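PDB 2WW2: alpha-1,2-mannosidase from Bacteroides thetaiotaomicron, which probably hydrolyses alpha-mannosides with inversion of anomeric configuration, as a calcium-dependent member of glycoside hydrolase family 92. Local coordinates for residues V34-N39 with P298-E303; N329-T334 with M367-S372; Y292-F297 with P340-L345. All blocks are in the same frame, centred on the assembly; numbering follows the deposited sequence.

Interaction 1: V34-N39 with P298-E303; sequences VPWGMN and PREFYE
Glu300 N donates to Trp36 O over 2.8 Å with an N-H...O angle of 160°, the straightest bond between the two segments. Arg299 adds two weak hydrogen bonds from one nitrogen, NH1, which lies 2.8 Å from Gly37 O and 3.2 Å from Met38 O, both well bent. The same guanidinium makes a salt bridge through NE to Asp328, which probably fixes its position, so the two carbonyls are secondary partners. Glu300 reaches back over the turn with its carboxylate. Its OE1 accepts a hydrogen bond from a water 2.8 Å away that also donates to Pro35 O, and another from a second water, 2.7 Å from OE1, that accepts from Met38 N.

Val34 to Gly37 form a type II turn, closed by Gly37 N to Val34 O, and Trp36, whose carbonyl meets Glu300, is its third residue. The indole of Trp36 meets Pro298 O edge-on, with CD1 3.1 Å from that oxygen and in the ring plane. Pro298 O and Glu300 O are buried without a conventional partner; the latter receives a CA-H...O contact from Met38 CA at 3.2 Å. Met38 CG is anti to the backbone N (chi1 -176°), which sends the chain along Glu300 O until its sulfur lies 3.7 Å from Glu303 CG. The carboxylate of Glu303 is held by Ser236, Asn246 and the Phe237 amide.

The contact brings the loop before strand 40-44, in the family's N-terminal domain, onto strand 299-304 of the catalytic domain, with helix 347-364 against Trp36, Pro298 and Glu300 and helix 256-271 against Val34 and Pro35.

Interaction 2: N329-T334 with M367-S372; sequences NGFWDT and MPEWAS
Asn329 and Ala371 satisfy each other's backbone as an antiparallel hydrogen-bonded pair. Asn329 N donates to Ala371 O at 3.2 Å, and Ala371 N returns a bond of 3.1 Å to Asn329 O. The third bond comes one step beyond the strand: Phe331 N reaches Glu369 O at 2.9 Å with an N-H...O angle of 164°. Glu369 O takes a further, weak bond from a water, which accepts from Trp332 N, so the first two amides of helix 331-334 are both provided for.

Gly330 is the N-cap of this short helix, and its carbonyl accepts from both Asp333 N and Thr334 N. Thus strand 326-330 runs straight into a helix while pairing with 370-371, an edge strand of a five-stranded antiparallel sheet in the catalytic domain, whose clan is built around an (alpha/alpha)6 barrel.

Lacking a side chain, Gly330 lets the indole of Trp370 lie flat on the backbone: Gly330 CA stands 3.3 Å from the centroid of the five-membered ring, 8° off its normal, a CH-pi contact. Trp370 NE1 donates a hydrogen bond to a water 2.9 Å away, in the ring plane, that in turn donates to Asp333 OD2. Gly330 N bonds a glycerol, probably from the crystallisation liquor, which may mark a pocket here. Asn329 OD1 accepts from Thr334 OG1 at 2.8 Å, well above the carbonyl plane, and also bonds His339; Glu369 OE2 is held by Ser384 and Gln411. Pro368 O is buried without a polar partner, Phe331 CD2 lying 3.3 Å from it.

Interaction 3: Y292-F297 with P340-L345; sequences YRTLLF and PLFTLL
The C-terminal end of helix 281-294 and the residues that leave it meet helix 338-345 inside the catalytic domain, with Thr294, Leu295 and Phe297 on one side and Leu341 and Phe342 on the other. The backbones stay well apart, Leu295 CA and Phe342 CA being 8.6 Å from each other, and side chains bridge the gap; no hydrogen bond crosses it.

Phe342 carries most of the contact with the rim of its ring. Its CZ points between two backbone carbonyls, 3.3 Å from Thr294 O and 3.4 Å from Phe297 O, the latter lying in the ring plane. Phe297 O belongs to the cis peptide bond before Pro298. The neighbouring ring atom CE1 meets Leu295 CD2 at 4.0 Å, also near the ring edge. Phe342 CG is anti to its own carbonyl carbon (chi1 -58°), a setting that carries the ring out from the helix to the end of the other. Beside this, Thr294 and Leu341 cross at about a right angle, with CG2 of Thr294 3.8 Å from CD2 of Leu341. The methyl of Thr294 can face the leucine because CG2 is anti to the backbone N, while OG1 is engaged with Cys290 O and Ser632. Leu341 also packs on helix 632-640.

Trp36 and His339 both meet the Phe342 ring edge-to-face. An alanine in place of Phe342 would probably open a gap between helix 338-345 and the residues that leave helix 281-294, and leave Leu295 CD2 and the two carbonyl oxygens without the ring edge they now face. The ring's C-H rim is weakly positive, so its approach to Thr294 O and Phe297 O is likely to be mildly favourable electrostatically, in a contact otherwise apolar.

From the N terminus, 34-39 comes first and waits 258 residues for 298-303, so interaction 1 closes the longest loop and joins the N-terminal domain to the catalytic one. Before it closes, 292-297 opens interaction 3, which ends at 340-345; the two therefore cross, and Trp36 N probably bonds Leu295 O between them. Interaction 2 opens at 329-334, after interaction 1 has closed, and finishes at 367-372 beyond 340-345, crossing interaction 3 in turn. Interactions 1 and 2 are in series but reach neighbouring strands, 299-304 and 326-330, of one sheet, while interaction 3 ties the helix preceding that sheet to helix 338-345.

Interaction 1: V34-N39 with P298-E303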
loop_
_atom_site.group_PDB
_atom_site.type_symbol
_atom_site.label_atom_id
_atom_site.label_comp_id
_atom_site.label_asym_id
_atom_site.label_seq_id
_atom_site.Cartn_x
_atom_site.Cartn_y
_atom_site.Cartn_z
ATOM N N VAL A 34 -16.426 19.984 34.902
ATOM C CA VAL A 34 -16.611 21.362 34.443
ATOM C C VAL A 34 -15.284 21.736 33.792
ATOM O O VAL A 34 -14.287 21.052 33.998
ATOM C CB VAL A 34 -16.998 22.357 35.574
ATOM C CG1 VAL A 34 -18.391 22.044 36.119
ATOM C CG2 VAL A 34 -15.959 22.346 36.723
ATOM N N PRO A 35 -15.263 22.815 32.999
ATOM C CA PRO A 35 -14.036 23.111 32.261
ATOM C C PRO A 35 -12.808 23.244 33.167
ATOM O O PRO A 35 -12.871 23.898 34.219
ATOM C CB PRO A 35 -14.364 24.446 31.572
ATOM C CG PRO A 35 -15.886 24.363 31.372
ATOM C CD PRO A 35 -16.366 23.731 32.641
ATOM N N TRP A 36 -11.708 22.636 32.735
ATOM C CA TRP A 36 -10.430 22.601 33.492
ATOM C C TRP A 36 -10.554 22.093 34.936
ATOM O O TRP A 36 -9.721 22.411 35.781
ATOM C CB TRP A 36 -9.734 23.972 33.480
ATOM C CG TRP A 36 -9.628 24.542 32.091
ATOM C CD1 TRP A 36 -8.727 24.188 31.112
ATOM C CD2 TRP A 36 -10.487 25.525 31.515
ATOM N NE1 TRP A 36 -8.968 24.920 29.965
ATOM C CE2 TRP A 36 -10.052 25.737 30.184
ATOM C CE3 TRP A 36 -11.577 26.257 31.998
ATOM C CZ2 TRP A 36 -10.666 26.656 29.334
ATOM C CZ3 TRP A 36 -12.198 27.173 31.144
ATOM C CH2 TRP A 36 -11.741 27.356 29.825
ATOM N N GLY A 37 -11.590 21.323 35.229
ATOM C CA GLY A 37 -11.815 20.914 36.608
ATOM C C GLY A 37 -10.691 20.057 37.181
ATOM O O GLY A 37 -10.131 19.212 36.494
ATOM N N MET A 38 -10.391 20.271 38.461
ATOM C CA MET A 38 -9.319 19.531 39.123
ATOM C C MET A 38 -9.594 18.037 39.147
ATOM O O MET A 38 -8.684 17.256 38.959
ATOM C CB MET A 38 -9.116 20.030 40.561
ATOM C CG MET A 38 -7.925 19.340 41.272
ATOM S SD MET A 38 -7.677 20.001 42.942
ATOM C CE MET A 38 -8.764 18.948 43.874
ATOM N N ASN A 39 -10.851 17.635 39.352
ATOM C CA ASN A 39 -11.181 16.213 39.354
ATOM C C ASN A 39 -12.197 15.946 38.250
ATOM O O ASN A 39 -13.171 16.708 38.119
ATOM C CB ASN A 39 -11.778 15.771 40.708
ATOM C CG ASN A 39 -10.834 16.003 41.893
ATOM O OD1 ASN A 39 -11.256 16.475 42.978
ATOM N ND2 ASN A 39 -9.580 15.650 41.717
ATOM N N PRO A 298 -5.190 21.799 30.128
ATOM C CA PRO A 298 -4.733 21.186 31.374
ATOM C C PRO A 298 -5.721 21.473 32.495
ATOM O O PRO A 298 -6.465 22.470 32.448
ATOM C CB PRO A 298 -3.395 21.896 31.641
ATOM C CG PRO A 298 -3.612 23.297 31.056
ATOM C CD PRO A 298 -4.399 22.995 29.765
ATOM N N ARG A 299 -5.726 20.634 33.523
ATOM C CA ARG A 299 -6.635 20.854 34.645
ATOM C C ARG A 299 -6.060 21.849 35.650
ATOM O O ARG A 299 -4.827 21.931 35.859
ATOM C CB ARG A 299 -6.963 19.538 35.365
ATOM C CG ARG A 299 -5.787 18.989 36.216
ATOM C CD ARG A 299 -6.194 17.671 36.918
ATOM N NE ARG A 299 -6.402 16.621 35.918
ATOM C CZ ARG A 299 -7.582 16.287 35.401
ATOM N NH1 ARG A 299 -8.710 16.874 35.812
ATOM N NH2 ARG A 299 -7.638 15.339 34.481
ATOM N N GLU A 300 -6.957 22.623 36.259
ATOM C CA GLU A 300 -6.613 23.424 37.441
ATOM C C GLU A 300 -6.154 22.437 38.515
ATOM O O GLU A 300 -6.762 21.386 38.687
ATOM C CB GLU A 300 -7.841 24.205 37.930
ATOM C CG GLU A 300 -8.401 25.162 36.865
ATOM C CD GLU A 300 -9.821 25.651 37.143
ATOM O OE1 GLU A 300 -10.439 25.231 38.151
ATOM O OE2 GLU A 300 -10.326 26.442 36.317
ATOM N N PHE A 301 -5.067 22.762 39.213
ATOM C CA PHE A 301 -4.561 21.903 40.278
ATOM C C PHE A 301 -4.512 22.676 41.608
ATOM O O PHE A 301 -3.839 22.276 42.573
ATOM C CB PHE A 301 -3.173 21.386 39.892
ATOM C CG PHE A 301 -2.818 20.075 40.531
ATOM C CD1 PHE A 301 -3.453 18.905 40.136
ATOM C CD2 PHE A 301 -1.831 20.005 41.512
ATOM C CE1 PHE A 301 -3.119 17.677 40.733
ATOM C CE2 PHE A 301 -1.484 18.780 42.088
ATOM C CZ PHE A 301 -2.150 17.616 41.696
ATOM N N TYR A 302 -5.229 23.796 41.647
ATOM C CA TYR A 302 -5.316 24.609 42.847
ATOM C C TYR A 302 -6.701 24.491 43.473
ATOM O O TYR A 302 -7.669 23.980 42.846
ATOM C CB TYR A 302 -4.989 26.081 42.548
ATOM C CG TYR A 302 -5.829 26.713 41.450
ATOM C CD1 TYR A 302 -7.006 27.399 41.746
ATOM C CD2 TYR A 302 -5.439 26.621 40.123
ATOM C CE1 TYR A 302 -7.776 27.972 40.742
ATOM C CE2 TYR A 302 -6.200 27.193 39.109
ATOM C CZ TYR A 302 -7.355 27.867 39.426
ATOM O OH TYR A 302 -8.085 28.432 38.417
ATOM N N GLU A 303 -6.787 24.984 44.695
ATOM C CA GLU A 303 -7.953 24.834 45.535
ATOM C C GLU A 303 -8.116 26.148 46.294
ATOM O O GLU A 303 -7.205 26.981 46.315
ATOM C CB GLU A 303 -7.730 23.643 46.493
ATOM C CG GLU A 303 -7.179 22.401 45.748
ATOM C CD GLU A 303 -7.099 21.137 46.601
ATOM O OE1 GLU A 303 -7.992 20.907 47.435
ATOM O OE2 GLU A 303 -6.149 20.355 46.403
HETATM O O HOH W 1 -12.927 24.281 37.221
HETATM O O HOH W 2 -10.703 23.041 39.780
#

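Interaction 2: N329-T334 with M367-S372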
loop_
_atom_site.group_PDB
_atom_site.type_symbol
_atom_site.label_atom_id
_atom_site.label_comp_id
_atom_site.label_asym_id
_atom_site.label_seq_id
_atom_site.Cartn_x
_atom_site.Cartn_y
_atom_site.Cartn_z
ATOM N N ASN A 329 -0.781 17.758 30.892
ATOM C CA ASN A 329 -0.666 18.348 29.579
ATOM C C ASN A 329 0.646 17.933 28.973
ATOM O O ASN A 329 1.647 17.957 29.670
ATOM C CB ASN A 329 -0.636 19.886 29.709
ATOM C CG ASN A 329 -1.549 20.531 28.739
ATOM O OD1 ASN A 329 -1.200 21.512 28.075
ATOM N ND2 ASN A 329 -2.762 19.975 28.637
ATOM N N GLY A 330 0.625 17.565 27.691
ATOM C CA GLY A 330 1.843 17.469 26.888
ATOM C C GLY A 330 1.934 18.663 25.945
ATOM O O GLY A 330 1.263 18.709 24.908
ATOM N N PHE A 331 2.773 19.623 26.297
ATOM C CA PHE A 331 2.885 20.832 25.505
ATOM C C PHE A 331 3.281 20.538 24.058
ATOM O O PHE A 331 2.921 21.292 23.173
ATOM C CB PHE A 331 3.878 21.808 26.124
ATOM C CG PHE A 331 3.453 22.358 27.466
ATOM C CD1 PHE A 331 2.103 22.446 27.816
ATOM C CD2 PHE A 331 4.412 22.842 28.357
ATOM C CE1 PHE A 331 1.724 22.962 29.043
ATOM C CE2 PHE A 331 4.030 23.389 29.611
ATOM C CZ PHE A 331 2.695 23.439 29.944
ATOM N N TRP A 332 4.021 19.449 23.830
ATOM C CA TRP A 332 4.407 19.050 22.477
ATOM C C TRP A 332 3.170 18.958 21.601
ATOM O O TRP A 332 3.190 19.259 20.404
ATOM C CB TRP A 332 5.144 17.698 22.484
ATOM C CG TRP A 332 5.544 17.263 21.112
ATOM C CD1 TRP A 332 6.562 17.774 20.342
ATOM C CD2 TRP A 332 4.910 16.255 20.323
ATOM N NE1 TRP A 332 6.616 17.117 19.133
ATOM C CE2 TRP A 332 5.612 16.181 19.093
ATOM C CE3 TRP A 332 3.820 15.399 20.539
ATOM C CZ2 TRP A 332 5.254 15.280 18.077
ATOM C CZ3 TRP A 332 3.459 14.509 19.528
ATOM C CH2 TRP A 332 4.174 14.455 18.313
ATOM N N ASP A 333 2.073 18.547 22.203
ATOM C CA ASP A 333 0.793 18.484 21.482
ATOM C C ASP A 333 0.033 19.800 21.573
ATOM O O ASP A 333 -0.448 20.346 20.555
ATOM C CB ASP A 333 -0.107 17.392 22.058
ATOM C CG ASP A 333 0.108 16.046 21.400
ATOM O OD1 ASP A 333 0.133 15.963 20.151
ATOM O OD2 ASP A 333 0.231 15.068 22.140
ATOM N N THR A 334 -0.106 20.305 22.790
ATOM C CA THR A 334 -1.082 21.379 23.037
ATOM C C THR A 334 -0.610 22.808 22.687
ATOM O O THR A 334 -1.416 23.714 22.661
ATOM C CB THR A 334 -1.608 21.329 24.491
ATOM O OG1 THR A 334 -0.514 21.539 25.400
ATOM C CG2 THR A 334 -2.278 19.965 24.768
ATOM N N MET A 367 11.057 24.037 33.504
ATOM C CA MET A 367 9.670 24.142 33.079
ATOM C C MET A 367 9.183 22.768 32.635
ATOM O O MET A 367 9.958 21.959 32.115
ATOM C CB MET A 367 9.515 25.133 31.924
ATOM C CG MET A 367 9.928 26.554 32.284
ATOM S SD MET A 367 9.528 27.718 30.959
ATOM C CE MET A 367 10.850 27.364 29.795
ATOM N N PRO A 368 7.889 22.485 32.841
ATOM C CA PRO A 368 7.405 21.184 32.399
ATOM C C PRO A 368 7.234 21.126 30.876
ATOM O O PRO A 368 7.093 22.179 30.230
ATOM C CB PRO A 368 6.040 21.067 33.073
ATOM C CG PRO A 368 5.585 22.493 33.281
ATOM C CD PRO A 368 6.842 23.320 33.440
ATOM N N GLU A 369 7.253 19.907 30.321
ATOM C CA GLU A 369 6.956 19.691 28.913
ATOM C C GLU A 369 5.779 18.711 28.852
ATOM O O GLU A 369 4.726 19.062 28.334
ATOM C CB GLU A 369 8.185 19.195 28.134
ATOM C CG GLU A 369 9.386 20.169 28.117
ATOM C CD GLU A 369 9.118 21.486 27.395
ATOM O OE1 GLU A 369 8.064 21.601 26.737
ATOM O OE2 GLU A 369 9.953 22.426 27.492
ATOM N N TRP A 370 5.958 17.513 29.410
ATOM C CA TRP A 370 4.824 16.630 29.746
ATOM C C TRP A 370 4.732 16.568 31.275
ATOM O O TRP A 370 5.719 16.258 31.944
ATOM C CB TRP A 370 5.030 15.212 29.168
ATOM C CG TRP A 370 3.906 14.780 28.247
ATOM C CD1 TRP A 370 3.976 14.595 26.894
ATOM C CD2 TRP A 370 2.538 14.521 28.622
ATOM N NE1 TRP A 370 2.728 14.215 26.398
ATOM C CE2 TRP A 370 1.838 14.162 27.443
ATOM C CE3 TRP A 370 1.847 14.529 29.842
ATOM C CZ2 TRP A 370 0.476 13.835 27.449
ATOM C CZ3 TRP A 370 0.480 14.231 29.849
ATOM C CH2 TRP A 370 -0.188 13.880 28.652
ATOM N N ALA A 371 3.562 16.890 31.827
ATOM C CA ALA A 371 3.337 16.875 33.272
ATOM C C ALA A 371 2.106 16.047 33.586
ATOM O O ALA A 371 1.053 16.231 32.956
ATOM C CB ALA A 371 3.116 18.313 33.792
ATOM N N SER A 372 2.229 15.163 34.574
ATOM C CA SER A 372 1.083 14.379 35.043
ATOM C C SER A 372 1.409 13.591 36.328
ATOM O O SER A 372 1.783 12.419 36.268
ATOM C CB SER A 372 0.622 13.400 33.948
ATOM O OG SER A 372 -0.583 12.738 34.330
HETATM O O HOH W 3 5.158 17.613 25.793
HETATM O O HOH W 4 1.745 13.653 23.703
#

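Interaction 3: Y292-F297 with P340-L345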
loop_
_atom_site.group_PDB
_atom_site.type_symbol
_atom_site.label_atom_id
_atom_site.label_comp_id
_atom_site.label_asym_id
_atom_site.label_seq_id
_atom_site.Cartn_x
_atom_site.Cartn_y
_atom_site.Cartn_z
ATOM N N TYR A 292 -15.684 21.130 23.626
ATOM C CA TYR A 292 -15.723 20.530 24.970
ATOM C C TYR A 292 -14.414 19.817 25.293
ATOM O O TYR A 292 -13.833 20.019 26.370
ATOM C CB TYR A 292 -16.913 19.558 25.063
ATOM C CG TYR A 292 -16.707 18.323 25.904
ATOM C CD1 TYR A 292 -16.903 18.360 27.287
ATOM C CD2 TYR A 292 -16.376 17.101 25.316
ATOM C CE1 TYR A 292 -16.739 17.208 28.076
ATOM C CE2 TYR A 292 -16.214 15.941 26.096
ATOM C CZ TYR A 292 -16.409 16.008 27.470
ATOM O OH TYR A 292 -16.245 14.876 28.239
ATOM N N ARG A 293 -13.937 19.013 24.345
ATOM C CA ARG A 293 -12.719 18.239 24.549
ATOM C C ARG A 293 -11.562 19.198 24.787
ATOM O O ARG A 293 -10.665 18.940 25.586
ATOM C CB ARG A 293 -12.456 17.320 23.335
ATOM C CG ARG A 293 -11.396 16.244 23.554
ATOM C CD ARG A 293 -11.212 15.318 22.329
ATOM N NE ARG A 293 -10.140 14.342 22.547
ATOM C CZ ARG A 293 -10.293 13.019 22.475
ATOM N NH1 ARG A 293 -9.256 12.221 22.689
ATOM N NH2 ARG A 293 -11.478 12.488 22.170
ATOM N N THR A 294 -11.598 20.340 24.109
ATOM C CA THR A 294 -10.508 21.292 24.205
ATOM C C THR A 294 -10.476 22.042 25.548
ATOM O O THR A 294 -9.414 22.499 25.987
ATOM C CB THR A 294 -10.596 22.316 23.052
ATOM O OG1 THR A 294 -10.539 21.622 21.792
ATOM C CG2 THR A 294 -9.481 23.316 23.149
ATOM N N LEU A 295 -11.622 22.173 26.212
ATOM C CA LEU A 295 -11.674 22.898 27.485
ATOM C C LEU A 295 -11.423 22.039 28.747
ATOM O O LEU A 295 -11.611 22.512 29.867
ATOM C CB LEU A 295 -13.030 23.593 27.648
ATOM C CG LEU A 295 -13.464 24.540 26.515
ATOM C CD1 LEU A 295 -14.681 25.332 26.971
ATOM C CD2 LEU A 295 -12.319 25.484 26.100
ATOM N N LEU A 296 -11.058 20.782 28.558
ATOM C CA LEU A 296 -10.795 19.887 29.689
ATOM C C LEU A 296 -9.394 20.038 30.285
ATOM O O LEU A 296 -9.244 20.070 31.512
ATOM C CB LEU A 296 -11.030 18.432 29.281
ATOM C CG LEU A 296 -12.484 18.052 28.955
ATOM C CD1 LEU A 296 -12.543 16.618 28.396
ATOM C CD2 LEU A 296 -13.417 18.229 30.164
ATOM N N PHE A 297 -8.368 20.111 29.431
ATOM C CA PHE A 297 -6.956 20.101 29.891
ATOM C C PHE A 297 -6.250 21.372 29.423
ATOM O O PHE A 297 -6.663 21.977 28.440
ATOM C CB PHE A 297 -6.189 18.909 29.286
ATOM C CG PHE A 297 -6.771 17.555 29.615
ATOM C CD1 PHE A 297 -6.296 16.836 30.710
ATOM C CD2 PHE A 297 -7.749 16.991 28.812
ATOM C CE1 PHE A 297 -6.798 15.572 31.013
ATOM C CE2 PHE A 297 -8.278 15.719 29.104
ATOM C CZ PHE A 297 -7.803 15.013 30.208
ATOM N N PRO A 340 -3.216 28.252 22.018
ATOM C CA PRO A 340 -3.605 29.440 21.251
ATOM C C PRO A 340 -5.100 29.716 21.305
ATOM O O PRO A 340 -5.503 30.880 21.361
ATOM C CB PRO A 340 -3.166 29.100 19.835
ATOM C CG PRO A 340 -1.873 28.248 20.080
ATOM C CD PRO A 340 -2.252 27.400 21.292
ATOM N N LEU A 341 -5.934 28.673 21.280
ATOM C CA LEU A 341 -7.366 28.917 21.443
ATOM C C LEU A 341 -7.629 29.599 22.795
ATOM O O LEU A 341 -8.438 30.531 22.876
ATOM C CB LEU A 341 -8.192 27.616 21.317
ATOM C CG LEU A 341 -9.714 27.833 21.253
ATOM C CD1 LEU A 341 -10.122 28.509 19.949
ATOM C CD2 LEU A 341 -10.543 26.514 21.441
ATOM N N PHE A 342 -6.971 29.139 23.862
ATOM C CA PHE A 342 -7.139 29.798 25.158
ATOM C C PHE A 342 -6.725 31.274 25.086
ATOM O O PHE A 342 -7.437 32.145 25.584
ATOM C CB PHE A 342 -6.356 29.094 26.306
ATOM C CG PHE A 342 -6.725 27.641 26.520
ATOM C CD1 PHE A 342 -7.999 27.156 26.187
ATOM C CD2 PHE A 342 -5.797 26.757 27.072
ATOM C CE1 PHE A 342 -8.327 25.799 26.395
ATOM C CE2 PHE A 342 -6.115 25.405 27.267
ATOM C CZ PHE A 342 -7.386 24.927 26.924
ATOM N N THR A 343 -5.590 31.572 24.466
ATOM C CA THR A 343 -5.135 32.970 24.452
ATOM C C THR A 343 -6.163 33.869 23.796
ATOM O O THR A 343 -6.201 35.063 24.077
ATOM C CB THR A 343 -3.774 33.171 23.704
ATOM O OG1 THR A 343 -3.937 32.826 22.326
ATOM C CG2 THR A 343 -2.663 32.308 24.331
ATOM N N LEU A 344 -6.989 33.308 22.911
ATOM C CA LEU A 344 -7.958 34.111 22.163
ATOM C C LEU A 344 -9.294 34.199 22.903
ATOM O O LEU A 344 -9.790 35.289 23.195
ATOM C CB LEU A 344 -8.186 33.502 20.765
ATOM C CG LEU A 344 -9.197 34.211 19.844
ATOM C CD1 LEU A 344 -8.829 35.687 19.682
ATOM C CD2 LEU A 344 -9.287 33.503 18.474
ATOM N N LEU A 345 -9.871 33.033 23.188
ATOM C CA LEU A 345 -11.227 32.963 23.727
ATOM C C LEU A 345 -11.313 32.797 25.256
ATOM O O LEU A 345 -12.344 33.119 25.854
ATOM C CB LEU A 345 -11.984 31.831 23.054
ATOM C CG LEU A 345 -12.470 32.085 21.621
ATOM C CD1 LEU A 345 -12.997 30.791 21.063
ATOM C CD2 LEU A 345 -13.576 33.131 21.592
#